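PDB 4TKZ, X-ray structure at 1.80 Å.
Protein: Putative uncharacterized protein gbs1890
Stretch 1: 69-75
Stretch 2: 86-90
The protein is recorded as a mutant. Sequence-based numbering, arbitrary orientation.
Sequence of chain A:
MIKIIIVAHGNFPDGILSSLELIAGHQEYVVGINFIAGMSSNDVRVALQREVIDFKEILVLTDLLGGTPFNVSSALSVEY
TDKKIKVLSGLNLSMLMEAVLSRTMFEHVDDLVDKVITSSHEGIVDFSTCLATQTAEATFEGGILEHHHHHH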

# COMPACT_ATOMS: atom_id res chain seq x y z
N PRO A 69 -12.75 -6.54 0.82
CA PRO A 69 -11.97 -6.80 2.03
C PRO A 69 -12.35 -5.91 3.21
O PRO A 69 -12.42 -6.41 4.34
N PHE A 70 -12.57 -4.62 2.97
CA PHE A 70 -12.90 -3.72 4.06
C PHE A 70 -14.32 -4.03 4.54
O PHE A 70 -14.57 -4.15 5.75
N ASN A 71 -15.25 -4.18 3.60
CA ASN A 71 -16.65 -4.43 3.95
C ASN A 71 -16.86 -5.72 4.75
O ASN A 71 -17.56 -5.73 5.77
N VAL A 72 -16.27 -6.81 4.27
CA VAL A 72 -16.32 -8.08 4.99
C VAL A 72 -15.67 -7.97 6.36
O VAL A 72 -16.19 -8.50 7.34
N SER A 73 -14.51 -7.31 6.44
CA SER A 73 -13.82 -7.19 7.71
C SER A 73 -14.60 -6.36 8.72
O SER A 73 -14.70 -6.72 9.90
N SER A 74 -15.16 -5.24 8.26
CA SER A 74 -15.92 -4.34 9.11
C SER A 74 -17.16 -5.02 9.67
O SER A 74 -17.48 -4.86 10.85
N ALA A 75 -17.85 -5.78 8.82
CA ALA A 75 -19.09 -6.47 9.20
C ALA A 75 -18.84 -7.51 10.28
O ALA A 75 -19.67 -7.71 11.17
N LYS A 86 -9.99 -4.14 15.18
CA LYS A 86 -9.91 -2.86 14.51
C LYS A 86 -9.73 -3.08 13.01
O LYS A 86 -8.95 -3.94 12.59
N VAL A 87 -10.45 -2.32 12.20
CA VAL A 87 -10.40 -2.46 10.75
C VAL A 87 -10.00 -1.14 10.12
O VAL A 87 -10.73 -0.14 10.21
N LEU A 88 -8.83 -1.12 9.47
CA LEU A 88 -8.39 0.08 8.77
C LEU A 88 -8.42 -0.12 7.25
O LEU A 88 -8.21 -1.23 6.76
N SER A 89 -8.71 0.95 6.51
CA SER A 89 -8.47 0.99 5.07
C SER A 89 -7.23 1.86 4.82
O SER A 89 -6.71 2.48 5.75
N GLY A 90 -6.77 1.90 3.57
CA GLY A 90 -5.67 2.78 3.18
C GLY A 90 -4.29 2.18 3.36
O GLY A 90 -3.31 2.90 3.44

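The helix 69-75 lies against the strand 86-89 with the two segments running nearly antiparallel, at 163° between their directions and 8.4 Å between axes at closest approach. The register pairs S74 with V87 and F70 with S89, one helical turn matched to two strand residues. No hydrogen bond crosses the interface; 217 Å² is buried by packing alone.

K86 opens the strand segment and takes no part. Its m, m, t, t chain carries NZ to a partner elsewhere in the structure, out of reach of the helix.

V87 is the centre of the contact, with the largest covered area of any residue here. Its CA-to-CB bond points toward the helix, and the t rotamer sets both methyls to work. V87 CG1 meets three helix residues: OG of S74 at 3.6 Å, CB of S73 at 3.8 Å and CD1 of F70 at 3.8 Å. V87 CG2 lies 3.7 Å from the backbone O of S73. A branched residue thus fills the space over one turn of helix, and the serines lie close against it.

Each serine hydroxyl is satisfied within the helix. Both are m rotamers, which fold the side chain back along the preceding turn: S73 OG donates to P69 O at 2.6 Å, and S74 OG donates to F70 O at 3.0 Å. P69 O also accepts S73 N at 3.1 Å and F70 O accepts S74 N at 2.8 Å, so each carbonyl is shared by two donors. With its hydroxyl so occupied, a serine can serve as a small packing residue, S73 pointing toward the strand and S74 sideways.

L88 follows the strand alternation and points away, its m, t side chain leaving for the other side of the strand. Its backbone still counts: L88 C lies 4.3 Å from CD1 of F70, at the edge of the ring.

S89 points toward the helix again. S89 CB rests 3.8 Å from CD1 of F70, while its OG, in the p rotamer, is hydrogen-bonded elsewhere. F70 leaves the helix sideways, but its t rotamer brings the ring nearer the strand, where it reaches V87, L88 and S89.

G90 ends the segment without touching the helix. Its positive phi of 88°, with psi of 21°, would jam a CB against the carbonyl O of S89, so the backbone itself calls for glycine.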

# COMPACT_ATOMS: atom_id res chain seq x y z
CB PRO A 69 -10.53 -6.47 1.59
CG PRO A 69 -10.51 -6.80 0.15
CD PRO A 69 -11.87 -6.39 -0.36
CB PHE A 70 -12.82 -2.27 3.59
CG PHE A 70 -13.25 -1.27 4.63
CD1 PHE A 70 -12.35 -0.83 5.60
CD2 PHE A 70 -14.55 -0.79 4.64
CE1 PHE A 70 -12.75 0.08 6.57
CE2 PHE A 70 -14.96 0.13 5.60
CZ PHE A 70 -14.07 0.56 6.56
CB ASN A 71 -17.52 -4.45 2.68
CG ASN A 71 -17.64 -3.08 2.02
OD1 ASN A 71 -17.30 -2.05 2.60
ND2 ASN A 71 -18.12 -3.08 0.78
CB VAL A 72 -15.65 -9.21 4.19
CG1 VAL A 72 -15.34 -10.40 5.08
CG2 VAL A 72 -16.51 -9.64 3.03
CB SER A 73 -12.41 -6.61 7.50
OG SER A 73 -11.69 -7.42 6.59
CB SER A 74 -16.34 -3.10 8.32
OG SER A 74 -15.21 -2.29 8.03
CB ALA A 75 -19.72 -7.13 7.98
CB LYS A 86 -8.74 -2.03 15.06
CG LYS A 86 -8.98 -1.48 16.46
CD LYS A 86 -10.06 -0.40 16.44
CE LYS A 86 -10.05 0.43 17.72
NZ LYS A 86 -11.32 1.18 17.94
CB VAL A 87 -11.77 -2.89 10.19
CG1 VAL A 87 -11.71 -3.04 8.67
CG2 VAL A 87 -12.23 -4.19 10.85
CB LEU A 88 -6.95 0.47 9.17
CG LEU A 88 -6.60 0.56 10.66
CD1 LEU A 88 -5.18 1.16 10.83
CD2 LEU A 88 -7.63 1.37 11.41
CB SER A 89 -9.66 1.58 4.33
OG SER A 89 -9.91 2.91 4.73